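Local structure of salicylic acid-binding protein 2 (1XKL) at residues S111-N114 and S115-L119; E215-Q218 and R219-I222. The protein hydrolyses methyl salicylate to salicylic acid and methanol, a step in the signalling that activates systemic acquired resistance in tobacco. All blocks are in the same frame, centred on the assembly; numbering follows the deposited sequence.

Interaction 1: S111-N114 and S115-L119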
ATOM      1  N   SER A 111     -41.635  22.613  -9.837  1.00 20.74           N
ATOM      2  CA  SER A 111     -41.291  24.022  -9.692  1.00 23.90           C
ATOM      3  C   SER A 111     -41.833  24.616  -8.391  1.00 23.65           C
ATOM      4  O   SER A 111     -41.284  25.581  -7.863  1.00 22.72           O
ATOM      5  CB  SER A 111     -41.837  24.817 -10.882  1.00 23.86           C
ATOM      6  OG  SER A 111     -43.226  24.592 -11.048  1.00 32.94           O
ATOM      7  N   VAL A 112     -42.902  24.014  -7.878  1.00 23.30           N
ATOM      8  CA  VAL A 112     -43.565  24.466  -6.661  1.00 23.31           C
ATOM      9  C   VAL A 112     -42.778  24.320  -5.358  1.00 22.40           C
ATOM     10  O   VAL A 112     -42.625  25.289  -4.609  1.00 22.31           O
ATOM     11  CB  VAL A 112     -44.930  23.743  -6.497  1.00 23.93           C
ATOM     12  CG1 VAL A 112     -45.655  24.245  -5.261  1.00 24.08           C
ATOM     13  CG2 VAL A 112     -45.781  23.970  -7.737  1.00 23.22           C
ATOM     14  N   HIS A 113     -42.281  23.117  -5.082  1.00 21.90           N
ATOM     15  CA  HIS A 113     -41.536  22.869  -3.843  1.00 23.41           C
ATOM     16  C   HIS A 113     -40.039  23.149  -3.946  1.00 23.15           C
ATOM     17  O   HIS A 113     -39.541  23.549  -4.996  1.00 21.25           O
ATOM     18  CB  HIS A 113     -41.740  21.423  -3.390  1.00 23.41           C
ATOM     19  CG  HIS A 113     -43.178  21.019  -3.287  1.00 26.93           C
ATOM     20  ND1 HIS A 113     -43.939  20.699  -4.390  1.00 26.94           N
ATOM     21  CD2 HIS A 113     -44.002  20.917  -2.217  1.00 27.32           C
ATOM     22  CE1 HIS A 113     -45.173  20.418  -4.004  1.00 28.66           C
ATOM     23  NE2 HIS A 113     -45.237  20.544  -2.692  1.00 29.32           N
ATOM     24  N   ASN A 114     -39.333  22.963  -2.832  1.00 23.41           N
ATOM     25  CA  ASN A 114     -37.887  23.148  -2.799  1.00 24.48           C
ATOM     26  C   ASN A 114     -37.306  22.142  -3.789  1.00 22.32           C
ATOM     27  O   ASN A 114     -37.858  21.059  -3.970  1.00 20.45           O
ATOM     28  CB  ASN A 114     -37.340  22.861  -1.399  1.00 29.99           C
ATOM     29  CG  ASN A 114     -37.722  23.930  -0.391  1.00 35.57           C
ATOM     30  OD1 ASN A 114     -38.907  24.221  -0.190  1.00 38.64           O
ATOM     31  ND2 ASN A 114     -36.717  24.526   0.249  1.00 38.09           N
ATOM     32  N   SER A 115     -36.195  22.494  -4.422  1.00 20.24           N
ATOM     33  CA  SER A 115     -35.582  21.611  -5.405  1.00 18.97           C
ATOM     34  C   SER A 115     -35.257  20.224  -4.859  1.00 18.50           C
ATOM     35  O   SER A 115     -35.199  19.250  -5.614  1.00 19.54           O
ATOM     36  CB  SER A 115     -34.334  22.271  -5.974  1.00 19.49           C
ATOM     37  OG  SER A 115     -34.681  23.517  -6.563  1.00 23.52           O
ATOM     38  N   SER A 116     -35.059  20.135  -3.545  1.00 17.91           N
ATOM     39  CA  SER A 116     -34.752  18.860  -2.903  1.00 17.59           C
ATOM     40  C   SER A 116     -36.012  18.075  -2.537  1.00 16.63           C
ATOM     41  O   SER A 116     -35.926  16.955  -2.040  1.00 17.62           O
ATOM     42  CB  SER A 116     -33.901  19.087  -1.646  1.00 20.50           C
ATOM     43  OG  SER A 116     -34.602  19.835  -0.662  1.00 23.73           O
ATOM     44  N   PHE A 117     -37.182  18.647  -2.808  1.00 16.58           N
ATOM     45  CA  PHE A 117     -38.450  17.992  -2.483  1.00 14.89           C
ATOM     46  C   PHE A 117     -38.507  16.484  -2.736  1.00 15.72           C
ATOM     47  O   PHE A 117     -38.705  15.707  -1.795  1.00 14.55           O
ATOM     48  CB  PHE A 117     -39.603  18.675  -3.227  1.00 17.57           C
ATOM     49  CG  PHE A 117     -40.972  18.158  -2.848  1.00 19.18           C
ATOM     50  CD1 PHE A 117     -41.391  18.152  -1.520  1.00 20.05           C
ATOM     51  CD2 PHE A 117     -41.849  17.704  -3.827  1.00 20.67           C
ATOM     52  CE1 PHE A 117     -42.665  17.704  -1.174  1.00 19.67           C
ATOM     53  CE2 PHE A 117     -43.126  17.253  -3.491  1.00 20.61           C
ATOM     54  CZ  PHE A 117     -43.532  17.255  -2.161  1.00 19.03           C
ATOM     55  N   VAL A 118     -38.341  16.050  -3.988  1.00 15.32           N
ATOM     56  CA  VAL A 118     -38.429  14.616  -4.267  1.00 14.33           C
ATOM     57  C   VAL A 118     -37.363  13.788  -3.567  1.00 14.02           C
ATOM     58  O   VAL A 118     -37.604  12.631  -3.231  1.00 14.28           O
ATOM     59  CB  VAL A 118     -38.415  14.308  -5.796  1.00 16.16           C
ATOM     60  CG1 VAL A 118     -39.570  15.030  -6.463  1.00 18.75           C
ATOM     61  CG2 VAL A 118     -37.079  14.710  -6.433  1.00 15.88           C
ATOM     62  N   LEU A 119     -36.195  14.377  -3.328  1.00 14.30           N
ATOM     63  CA  LEU A 119     -35.131  13.653  -2.644  1.00 14.91           C
ATOM     64  C   LEU A 119     -35.490  13.501  -1.172  1.00 16.34           C
ATOM     65  O   LEU A 119     -35.250  12.452  -0.571  1.00 16.28           O
ATOM     66  CB  LEU A 119     -33.796  14.391  -2.809  1.00 14.81           C
ATOM     67  CG  LEU A 119     -33.265  14.449  -4.249  1.00 14.05           C
ATOM     68  CD1 LEU A 119     -31.872  15.064  -4.272  1.00 14.64           C
ATOM     69  CD2 LEU A 119     -33.219  13.034  -4.822  1.00 14.65           C
TER
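The imidazole of His113 lies flat on the phenyl ring of Phe117, four residues on, in a face-to-face stack with centroids 3.7 Å apart and planes only 6° from parallel. Phe117 CE2 sits over the centre of the imidazole, and His113 CG over the centre of the phenyl. The two rings reach this overlap by different first torsions: His113 CG is turned beside its backbone N (chi1 -53°), whereas Phe117 CG swings opposite its own N (chi1 -174°). His113 CB joins in as a CH-pi donor over the same phenyl ring, 3.4 Å from Phe117 CG. The opposite face of the imidazole carries Val112 CG1 near its rim, and a hydrogen bond between His113 ND1 and Asp110 OD1 helps fix the ring's rotation. The backbone brings the rings together through a type I beta turn from Asn114 to Phe117, closed by Phe117 N donating to Asn114 O at 2.8 Å. The turn leads from the loop after strand 98-104 into helix 117-124. Ser115 OG is hydrogen-bonded to Ala189 O, Ser115 and Ser116 pack on Leu186 of helix 183-188, and Val118 rests against Gln221 and Ile225 of helix 215-225.

Interaction 2: E215-Q218 and R219-I222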
ATOM      1  N   GLU A 215     -41.368   1.043  -6.862  1.00 20.02           N
ATOM      2  CA  GLU A 215     -42.486   1.420  -7.726  1.00 20.67           C
ATOM      3  C   GLU A 215     -43.414   2.406  -7.052  1.00 20.90           C
ATOM      4  O   GLU A 215     -43.866   3.378  -7.666  1.00 19.74           O
ATOM      5  CB  GLU A 215     -43.299   0.187  -8.122  1.00 21.79           C
ATOM      6  CG  GLU A 215     -44.440   0.524  -9.070  1.00 25.68           C
ATOM      7  CD  GLU A 215     -45.264  -0.685  -9.471  1.00 27.62           C
ATOM      8  OE1 GLU A 215     -46.074  -0.555 -10.412  1.00 32.76           O
ATOM      9  OE2 GLU A 215     -45.109  -1.756  -8.852  1.00 28.06           O
ATOM     10  N   GLU A 216     -43.704   2.141  -5.783  1.00 21.61           N
ATOM     11  CA  GLU A 216     -44.600   3.000  -5.027  1.00 23.11           C
ATOM     12  C   GLU A 216     -44.165   4.457  -5.055  1.00 22.79           C
ATOM     13  O   GLU A 216     -44.994   5.347  -5.257  1.00 23.54           O
ATOM     14  CB  GLU A 216     -44.731   2.507  -3.579  1.00 24.28           C
ATOM     15  CG  GLU A 216     -43.420   2.121  -2.895  1.00 29.91           C
ATOM     16  CD  GLU A 216     -43.101   0.631  -3.015  1.00 32.86           C
ATOM     17  OE1 GLU A 216     -43.070   0.115  -4.161  1.00 32.37           O
ATOM     18  OE2 GLU A 216     -42.880  -0.023  -1.962  1.00 33.87           O
ATOM     19  N   PHE A 217     -42.871   4.711  -4.870  1.00 21.00           N
ATOM     20  CA  PHE A 217     -42.389   6.087  -4.881  1.00 19.85           C
ATOM     21  C   PHE A 217     -42.412   6.647  -6.297  1.00 19.54           C
ATOM     22  O   PHE A 217     -42.609   7.844  -6.501  1.00 19.04           O
ATOM     23  CB  PHE A 217     -40.972   6.191  -4.314  1.00 19.30           C
ATOM     24  CG  PHE A 217     -40.475   7.602  -4.224  1.00 19.87           C
ATOM     25  CD1 PHE A 217     -40.940   8.457  -3.227  1.00 21.54           C
ATOM     26  CD2 PHE A 217     -39.600   8.102  -5.180  1.00 18.39           C
ATOM     27  CE1 PHE A 217     -40.542   9.791  -3.191  1.00 21.85           C
ATOM     28  CE2 PHE A 217     -39.197   9.430  -5.150  1.00 19.05           C
ATOM     29  CZ  PHE A 217     -39.669  10.281  -4.157  1.00 20.93           C
ATOM     30  N   GLN A 218     -42.188   5.779  -7.276  1.00 18.87           N
ATOM     31  CA  GLN A 218     -42.221   6.205  -8.659  1.00 18.94           C
ATOM     32  C   GLN A 218     -43.650   6.659  -8.978  1.00 18.83           C
ATOM     33  O   GLN A 218     -43.856   7.731  -9.551  1.00 19.45           O
ATOM     34  CB  GLN A 218     -41.803   5.055  -9.581  1.00 17.65           C
ATOM     35  CG  GLN A 218     -40.327   4.667  -9.492  1.00 18.62           C
ATOM     36  CD  GLN A 218     -39.973   3.560 -10.466  1.00 19.27           C
ATOM     37  OE1 GLN A 218     -40.364   3.602 -11.629  1.00 21.44           O
ATOM     38  NE2 GLN A 218     -39.229   2.572  -9.999  1.00 21.14           N
ATOM     39  N   ARG A 219     -44.639   5.854  -8.596  1.00 20.47           N
ATOM     40  CA  ARG A 219     -46.036   6.215  -8.849  1.00 21.56           C
ATOM     41  C   ARG A 219     -46.414   7.428  -8.003  1.00 20.57           C
ATOM     42  O   ARG A 219     -47.280   8.215  -8.383  1.00 20.64           O
ATOM     43  CB  ARG A 219     -46.966   5.040  -8.528  1.00 25.70           C
ATOM     44  CG  ARG A 219     -46.446   3.697  -9.022  1.00 31.03           C
ATOM     45  CD  ARG A 219     -47.501   2.879  -9.754  1.00 34.71           C
ATOM     46  NE  ARG A 219     -47.663   3.298 -11.150  1.00 37.88           N
ATOM     47  CZ  ARG A 219     -47.438   2.509 -12.199  1.00 37.07           C
ATOM     48  NH1 ARG A 219     -47.613   2.973 -13.427  1.00 36.86           N
ATOM     49  NH2 ARG A 219     -47.035   1.257 -12.015  1.00 35.49           N
ATOM     50  N   TRP A 220     -45.755   7.578  -6.857  1.00 19.62           N
ATOM     51  CA  TRP A 220     -46.019   8.706  -5.981  1.00 19.53           C
ATOM     52  C   TRP A 220     -45.651  10.002  -6.692  1.00 18.13           C
ATOM     53  O   TRP A 220     -46.376  10.994  -6.610  1.00 15.92           O
ATOM     54  CB  TRP A 220     -45.208   8.595  -4.694  1.00 20.11           C
ATOM     55  CG  TRP A 220     -45.491   9.711  -3.751  1.00 22.12           C
ATOM     56  CD1 TRP A 220     -46.492   9.767  -2.817  1.00 22.55           C
ATOM     57  CD2 TRP A 220     -44.826  10.979  -3.702  1.00 21.54           C
ATOM     58  NE1 TRP A 220     -46.491  10.992  -2.196  1.00 21.96           N
ATOM     59  CE2 TRP A 220     -45.481  11.756  -2.719  1.00 22.22           C
ATOM     60  CE3 TRP A 220     -43.745  11.535  -4.394  1.00 20.34           C
ATOM     61  CZ2 TRP A 220     -45.088  13.061  -2.412  1.00 21.47           C
ATOM     62  CZ3 TRP A 220     -43.351  12.835  -4.091  1.00 22.73           C
ATOM     63  CH2 TRP A 220     -44.023  13.584  -3.107  1.00 22.14           C
ATOM     64  N   GLN A 221     -44.519   9.997  -7.388  1.00 16.21           N
ATOM     65  CA  GLN A 221     -44.077  11.188  -8.106  1.00 17.20           C
ATOM     66  C   GLN A 221     -44.987  11.501  -9.273  1.00 17.15           C
ATOM     67  O   GLN A 221     -45.251  12.663  -9.568  1.00 17.60           O
ATOM     68  CB  GLN A 221     -42.656  11.007  -8.631  1.00 18.77           C
ATOM     69  CG  GLN A 221     -41.629  10.689  -7.572  1.00 18.81           C
ATOM     70  CD  GLN A 221     -40.254  10.547  -8.174  1.00 19.80           C
ATOM     71  OE1 GLN A 221     -39.561  11.534  -8.402  1.00 20.62           O
ATOM     72  NE2 GLN A 221     -39.862   9.317  -8.455  1.00 16.03           N
ATOM     73  N   ILE A 222     -45.448  10.464  -9.960  1.00 19.22           N
ATOM     74  CA  ILE A 222     -46.340  10.666 -11.096  1.00 20.28           C
ATOM     75  C   ILE A 222     -47.642  11.297 -10.591  1.00 20.79           C
ATOM     76  O   ILE A 222     -48.128  12.279 -11.154  1.00 20.64           O
ATOM     77  CB  ILE A 222     -46.636   9.326 -11.795  1.00 19.12           C
ATOM     78  CG1 ILE A 222     -45.357   8.827 -12.479  1.00 19.87           C
ATOM     79  CG2 ILE A 222     -47.770   9.493 -12.808  1.00 20.15           C
ATOM     80  CD1 ILE A 222     -45.523   7.521 -13.203  1.00 18.92           C
TER
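Glu215 and Arg219 run side by side in the same direction, one helical turn apart, and end in a salt bridge of 2.6 Å between Glu215 OE1 and Arg219 NH2. OE1 offers its anti lone pair and lies in the guanidinium plane, although the carboxylate is turned 52° from that plane; the bond is short but clearly bent. The glutamate is fully extended, while the arginine bends at chi2 and chi3 to bring NH2 round to it; the same nitrogen also pairs with Glu232. On another side of the helix Phe217 and Trp220 hold their rings nearly parallel, 12° apart, but slid so far that they barely overlap, with Phe217 CE1 3.8 Å from Trp220 CE3. Helix 215-225 is the crossover of the beta-alpha-beta unit between strands 202-207 and 229-233 of the alpha/beta hydrolase sheet. Gln221 lays CG over the face of the Phe217 ring in a CH-pi contact, 4.1 Å from the centroid, with its amide plane inclined 31° to the ring. Gln221 OE1 is hydrogen-bonded to Met108 N and NE2 to Ala106 O, which holds the amide in place. Gln218, hydrogen-bonded to Ile213 O and Cys207 N, touches the charge-relay Asp210. Along the backbone, Arg219 N donates to Glu215 O at 2.8 Å.

Overall arrangement
Interaction 1 shapes the entry to helix 117-124, and interaction 2 lies within helix 215-225; their centres are 15 Å apart, yet the two touch. Phe117 CE2 packs 3.8 Å from Trp220 CH2, bringing aromatic groups of both contacts together, and the backbone carbonyl Val118 O lies 3.3 Å from CZ of the Phe217 ring. The stacked rings of interaction 1 are both partly exposed, away from the annotated sites. In interaction 2 Phe217, Gln218 and Gln221 are buried, while Glu215, Arg219 and Trp220 are partly exposed. At 111-119 one close ring stack joins a turn bond; at 215-222 a regular helix presents a salt bridge, slid rings and buried glutamines on its different sides, and Gln218 extends that contact to the catalytic Asp210.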